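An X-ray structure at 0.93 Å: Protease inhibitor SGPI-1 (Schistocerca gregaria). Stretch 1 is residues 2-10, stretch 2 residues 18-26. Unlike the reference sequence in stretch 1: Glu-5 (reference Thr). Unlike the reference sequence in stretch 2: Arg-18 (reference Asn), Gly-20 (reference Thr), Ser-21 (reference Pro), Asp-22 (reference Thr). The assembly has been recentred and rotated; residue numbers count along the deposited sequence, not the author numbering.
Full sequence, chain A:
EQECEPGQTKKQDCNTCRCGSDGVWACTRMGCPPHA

Stretch 1, residues 2-10: QECEPGQTK
Stretch 2, residues 18-26: RCGSDGVWA

Small disulfide-rich inhibitors have too few residues for a large hydrophobic core, and SGPI-1 shows backbone hydrogen bonds, a disulfide, a carboxylate and one aromatic ring all joining two stretches. Residues 2-10 run antiparallel to 18-26, with CA atoms 4.6 Å apart at Gln-2 and Gly-23 and again at Thr-9 and Arg-18, a non-hydrogen-bonded bridge pair whose side chains share one sheet face. On one side of that bridge, Cys-19 N donates to Gln-8 O (2.9 Å), and Gly-7 N donates to Cys-19 O (3.0 Å, nearly linear).

Two turns shape the approach. The type II turn Glu-5 to Gln-8 is closed by Gln-8 N to Glu-5 O (3.1 Å), with Gly-7 at phi 95°; Glu-5 N is met by Gln-8 OE1 (3.2 Å; Gln-8 chi1 m, chi2 t). The type I turn Gly-20 to Gly-23 is closed by Gly-23 N to Gly-20 O (2.8 Å), while Asp-22 OD1 (chi1 p) accepts from Val-24 N at 3.2 Å. Gly-23, at phi/psi 76/23°, turns its carbonyl to two donors: Glu-3 N at 3.0 Å and Cys-4 N at 3.3 Å. An ideal CB here would lie 2.7 Å from Gln-2 CB, a clash.

Glu-3 (p, t, chi3 -17°) extends its carboxylate so that OE2 accepts from Trp-25 N at 2.8 Å; a water donates to both Glu-3 OE2 and Trp-25 O, each at 2.8 Å.

The Cys-4 (p) to Cys-19 (t) disulfide, SG to SG 2.0 Å with chi3 87°, covalently joins the two stretches. Trp-25 (m, chi2 114°) is sandwiched: Cys-4 SG lies 3.7 Å from its five-membered-ring centroid, and over the opposite face extended Lys-10 (p, t, t, t) places CE 3.4 Å and NZ 3.9 Å from that centroid, combining CH-pi and cation-pi attraction.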

ATOM      1  N   GLN A   2      26.171   5.954 -10.581  1.00 29.67           N
ATOM      2  CA  GLN A   2      24.806   5.452 -10.777  1.00 26.52           C
ATOM      3  C   GLN A   2      24.907   3.981 -10.368  1.00 23.50           C
ATOM      4  O   GLN A   2      25.847   3.211 -10.547  1.00 22.57           O
ATOM      5  CB  GLN A   2      24.381   5.734 -12.221  1.00 29.98           C
ATOM      6  CG  GLN A   2      25.340   4.997 -13.170  1.00 32.51           C
ATOM      7  CD  GLN A   2      24.839   5.128 -14.580  1.00 30.02           C
ATOM      8  OE1 GLN A   2      24.486   6.208 -15.001  1.00 29.08           O
ATOM      9  NE2 GLN A   2      24.793   4.044 -15.337  1.00 28.63           N
ATOM     10  N   GLU A   3      23.822   3.554  -9.754  1.00 21.62           N
ATOM     11  CA  GLU A   3      23.731   2.180  -9.323  1.00 22.50           C
ATOM     12  C   GLU A   3      23.028   1.427 -10.422  1.00 21.30           C
ATOM     13  O   GLU A   3      23.065   0.233 -10.388  1.00 23.10           O
ATOM     14  CB  GLU A   3      22.982   1.985  -8.020  1.00 21.08           C
ATOM     15  CG  GLU A   3      21.562   2.221  -8.039  1.00 19.23           C
ATOM     16  CD  GLU A   3      20.774   2.032  -6.755  1.00 14.19           C
ATOM     17  OE1 GLU A   3      21.290   1.379  -5.827  1.00 21.76           O
ATOM     18  OE2 GLU A   3      19.682   2.503  -6.668  1.00 10.25           O
ATOM     19  N   CYS A   4      22.499   2.233 -11.378  1.00 20.51           N
ATOM     20  CA  CYS A   4      21.942   1.484 -12.478  1.00 19.24           C
ATOM     21  C   CYS A   4      21.923   2.445 -13.669  1.00 19.40           C
ATOM     22  O   CYS A   4      22.027   3.641 -13.530  1.00 17.80           O
ATOM     23  CB  CYS A   4      20.571   0.910 -12.059  1.00 16.68           C
ATOM     24  SG  CYS A   4      19.375   2.148 -11.462  1.00 12.29           S
ATOM     25  N   GLU A   5      21.726   1.786 -14.804  1.00 20.81           N
ATOM     26  CA  GLU A   5      21.663   2.524 -16.033  1.00 20.43           C
ATOM     27  C   GLU A   5      20.182   2.836 -16.265  1.00 16.13           C
ATOM     28  O   GLU A   5      19.370   1.873 -16.233  1.00 18.63           O
ATOM     29  CB  GLU A   5      22.290   1.751 -17.184  1.00 22.21           C
ATOM     30  CG  GLU A   5      22.162   2.596 -18.413  1.00 21.45           C
ATOM     31  CD  GLU A   5      23.006   3.776 -18.727  1.00 22.56           C
ATOM     32  OE1 GLU A   5      23.824   4.266 -17.938  1.00 19.99           O
ATOM     33  OE2 GLU A   5      22.941   4.408 -19.818  1.00 26.98           O
ATOM     34  N   PRO A   6      19.884   4.054 -16.479  1.00 14.64           N
ATOM     35  CA  PRO A   6      18.470   4.398 -16.740  1.00 12.85           C
ATOM     36  C   PRO A   6      17.744   3.520 -17.723  1.00 15.44           C
ATOM     37  O   PRO A   6      18.291   3.144 -18.778  1.00 19.51           O
ATOM     38  CB  PRO A   6      18.570   5.830 -17.306  1.00 12.55           C
ATOM     39  CG  PRO A   6      19.750   6.354 -16.516  1.00 13.54           C
ATOM     40  CD  PRO A   6      20.748   5.262 -16.537  1.00 15.53           C
ATOM     41  N   GLY A   7      16.541   3.063 -17.330  1.00 16.86           N
ATOM     42  CA  GLY A   7      15.627   2.254 -18.119  1.00 20.43           C
ATOM     43  C   GLY A   7      15.752   0.758 -17.873  1.00 21.73           C
ATOM     44  O   GLY A   7      14.912  -0.036 -18.224  1.00 28.88           O
ATOM     45  N   GLN A   8      16.835   0.351 -17.204  1.00 21.80           N
ATOM     46  CA  GLN A   8      16.957  -1.060 -16.900  1.00 21.52           C
ATOM     47  C   GLN A   8      15.913  -1.499 -15.882  1.00 17.71           C
ATOM     48  O   GLN A   8      15.343  -0.686 -15.140  1.00 17.22           O
ATOM     49  CB  GLN A   8      18.306  -1.441 -16.300  1.00 23.08           C
ATOM     50  CG  GLN A   8      19.439  -1.142 -17.299  1.00 31.84           C
ATOM     51  CD  GLN A   8      20.725  -1.672 -16.677  1.00 34.69           C
ATOM     52  OE1 GLN A   8      21.049  -1.194 -15.582  1.00 36.56           O
ATOM     53  NE2 GLN A   8      21.333  -2.590 -17.377  1.00 41.47           N
ATOM     54  N   THR A   9      15.740  -2.810 -15.805  1.00 16.08           N
ATOM     55  CA  THR A   9      14.854  -3.433 -14.842  1.00 14.58           C
ATOM     56  C   THR A   9      15.587  -4.543 -14.127  1.00 13.95           C
ATOM     57  O   THR A   9      16.518  -5.097 -14.680  1.00 16.54           O
ATOM     58  CB  THR A   9      13.592  -3.946 -15.509  1.00 17.57           C
ATOM     59  OG1 THR A   9      13.972  -4.918 -16.520  1.00 21.22           O
ATOM     60  CG2 THR A   9      12.827  -2.844 -16.226  1.00 17.53           C
ATOM     61  N   LYS A  10      15.075  -4.851 -12.917  1.00 12.56           N
ATOM     62  CA  LYS A  10      15.559  -6.025 -12.232  1.00 11.67           C
ATOM     63  C   LYS A  10      14.475  -6.448 -11.257  1.00 11.41           C
ATOM     64  O   LYS A  10      13.519  -5.726 -11.037  1.00 11.41           O
ATOM     65  CB  LYS A  10      16.862  -5.857 -11.474  1.00 12.36           C
ATOM     66  CG  LYS A  10      16.799  -4.917 -10.226  1.00 10.33           C
ATOM     67  CD  LYS A  10      18.080  -4.862  -9.434  1.00 12.57           C
ATOM     68  CE  LYS A  10      18.063  -4.020  -8.179  1.00 11.93           C
ATOM     69  NZ  LYS A  10      19.396  -4.123  -7.493  1.00 16.64           N
ATOM     70  N   ARG A  18      12.682  -0.647 -11.398  1.00  8.93           N
ATOM     71  CA  ARG A  18      13.005   0.103 -12.598  1.00 10.21           C
ATOM     72  C   ARG A  18      14.071   1.144 -12.251  1.00  9.17           C
ATOM     73  O   ARG A  18      13.996   1.771 -11.186  1.00 10.59           O
ATOM     74  CB  ARG A  18      11.777   0.806 -13.099  1.00 16.14           C
ATOM     75  N   CYS A  19      15.003   1.354 -13.153  1.00  9.85           N
ATOM     76  CA  CYS A  19      16.077   2.280 -12.955  1.00  9.88           C
ATOM     77  C   CYS A  19      15.636   3.653 -13.455  1.00  9.46           C
ATOM     78  O   CYS A  19      15.383   3.813 -14.634  1.00 12.00           O
ATOM     79  CB  CYS A  19      17.377   1.828 -13.637  1.00 11.85           C
ATOM     80  SG  CYS A  19      18.752   2.966 -13.193  1.00 12.55           S
ATOM     81  N   GLY A  20      15.573   4.644 -12.578  1.00  9.32           N
ATOM     82  CA  GLY A  20      15.150   5.918 -13.084  1.00  9.62           C
ATOM     83  C   GLY A  20      16.276   6.634 -13.841  1.00  8.74           C
ATOM     84  O   GLY A  20      17.438   6.214 -13.873  1.00 10.15           O
ATOM     85  N   SER A  21      15.938   7.785 -14.397  1.00 10.47           N
ATOM     86  CA  SER A  21      16.902   8.612 -15.138  1.00  9.79           C
ATOM     87  C   SER A  21      17.955   9.220 -14.229  1.00  8.82           C
ATOM     88  O   SER A  21      19.037   9.681 -14.691  1.00  9.59           O
ATOM     89  CB  SER A  21      16.212   9.623 -16.021  1.00 10.46           C
ATOM     90  OG  SER A  21      15.503  10.595 -15.230  1.00 11.29           O
ATOM     91  N   ASP A  22      17.729   9.198 -12.918  1.00  9.85           N
ATOM     92  CA  ASP A  22      18.673   9.588 -11.911  1.00 10.77           C
ATOM     93  C   ASP A  22      19.664   8.454 -11.655  1.00  9.97           C
ATOM     94  O   ASP A  22      20.564   8.641 -10.832  1.00 11.58           O
ATOM     95  CB  ASP A  22      18.012  10.002 -10.627  1.00 10.71           C
ATOM     96  CG  ASP A  22      17.034   8.975 -10.026  1.00  8.98           C
ATOM     97  OD1 ASP A  22      16.798   7.924 -10.588  1.00 10.15           O
ATOM     98  OD2 ASP A  22      16.560   9.305  -8.896  1.00 10.50           O
ATOM     99  N   GLY A  23      19.509   7.277 -12.298  1.00 10.43           N
ATOM    100  CA  GLY A  23      20.460   6.210 -12.010  1.00 10.21           C
ATOM    101  C   GLY A  23      20.237   5.525 -10.694  1.00  9.32           C
ATOM    102  O   GLY A  23      21.168   4.963 -10.143  1.00 11.93           O
ATOM    103  N   VAL A  24      18.981   5.599 -10.187  1.00  8.94           N
ATOM    104  CA  VAL A  24      18.617   5.006  -8.901  1.00  8.24           C
ATOM    105  C   VAL A  24      17.472   3.986  -9.133  1.00  6.38           C
ATOM    106  O   VAL A  24      16.502   4.273  -9.830  1.00  7.68           O
ATOM    107  CB  VAL A  24      18.191   6.092  -7.888  1.00  7.84           C
ATOM    108  CG1 VAL A  24      17.884   5.478  -6.495  1.00  8.94           C
ATOM    109  CG2 VAL A  24      19.251   7.179  -7.726  1.00 11.38           C
ATOM    110  N   TRP A  25      17.571   2.841  -8.478  1.00  5.85           N
ATOM    111  CA  TRP A  25      16.509   1.855  -8.558  1.00  6.20           C
ATOM    112  C   TRP A  25      15.298   2.332  -7.748  1.00  6.12           C
ATOM    113  O   TRP A  25      15.435   2.900  -6.650  1.00  7.22           O
ATOM    114  CB  TRP A  25      16.935   0.511  -7.967  1.00  6.61           C
ATOM    115  CG  TRP A  25      17.892  -0.267  -8.792  1.00  7.77           C
ATOM    116  CD1 TRP A  25      19.171  -0.563  -8.466  1.00  9.70           C
ATOM    117  CD2 TRP A  25      17.628  -0.850 -10.073  1.00  8.70           C
ATOM    118  NE1 TRP A  25      19.711  -1.339  -9.515  1.00 12.12           N
ATOM    119  CE2 TRP A  25      18.776  -1.515 -10.516  1.00 11.36           C
ATOM    120  CE3 TRP A  25      16.495  -0.888 -10.902  1.00 10.06           C
ATOM    121  CZ2 TRP A  25      18.844  -2.192 -11.751  1.00 13.40           C
ATOM    122  CZ3 TRP A  25      16.541  -1.553 -12.110  1.00 12.94           C
ATOM    123  CH2 TRP A  25      17.717  -2.220 -12.564  1.00 15.00           C
ATOM    124  N   ALA A  26      14.142   1.961  -8.211  1.00  6.86           N
ATOM    125  CA  ALA A  26      12.906   2.065  -7.426  1.00  8.30           C
ATOM    126  C   ALA A  26      12.146   0.756  -7.605  1.00  6.64           C
ATOM    127  O   ALA A  26      12.064   0.234  -8.723  1.00  7.59           O
ATOM    128  CB  ALA A  26      12.049   3.201  -7.824  1.00 12.54           C
TER
HETATM  129  O   HOH W   1      17.566   2.407  -4.898  1.00 12.42           O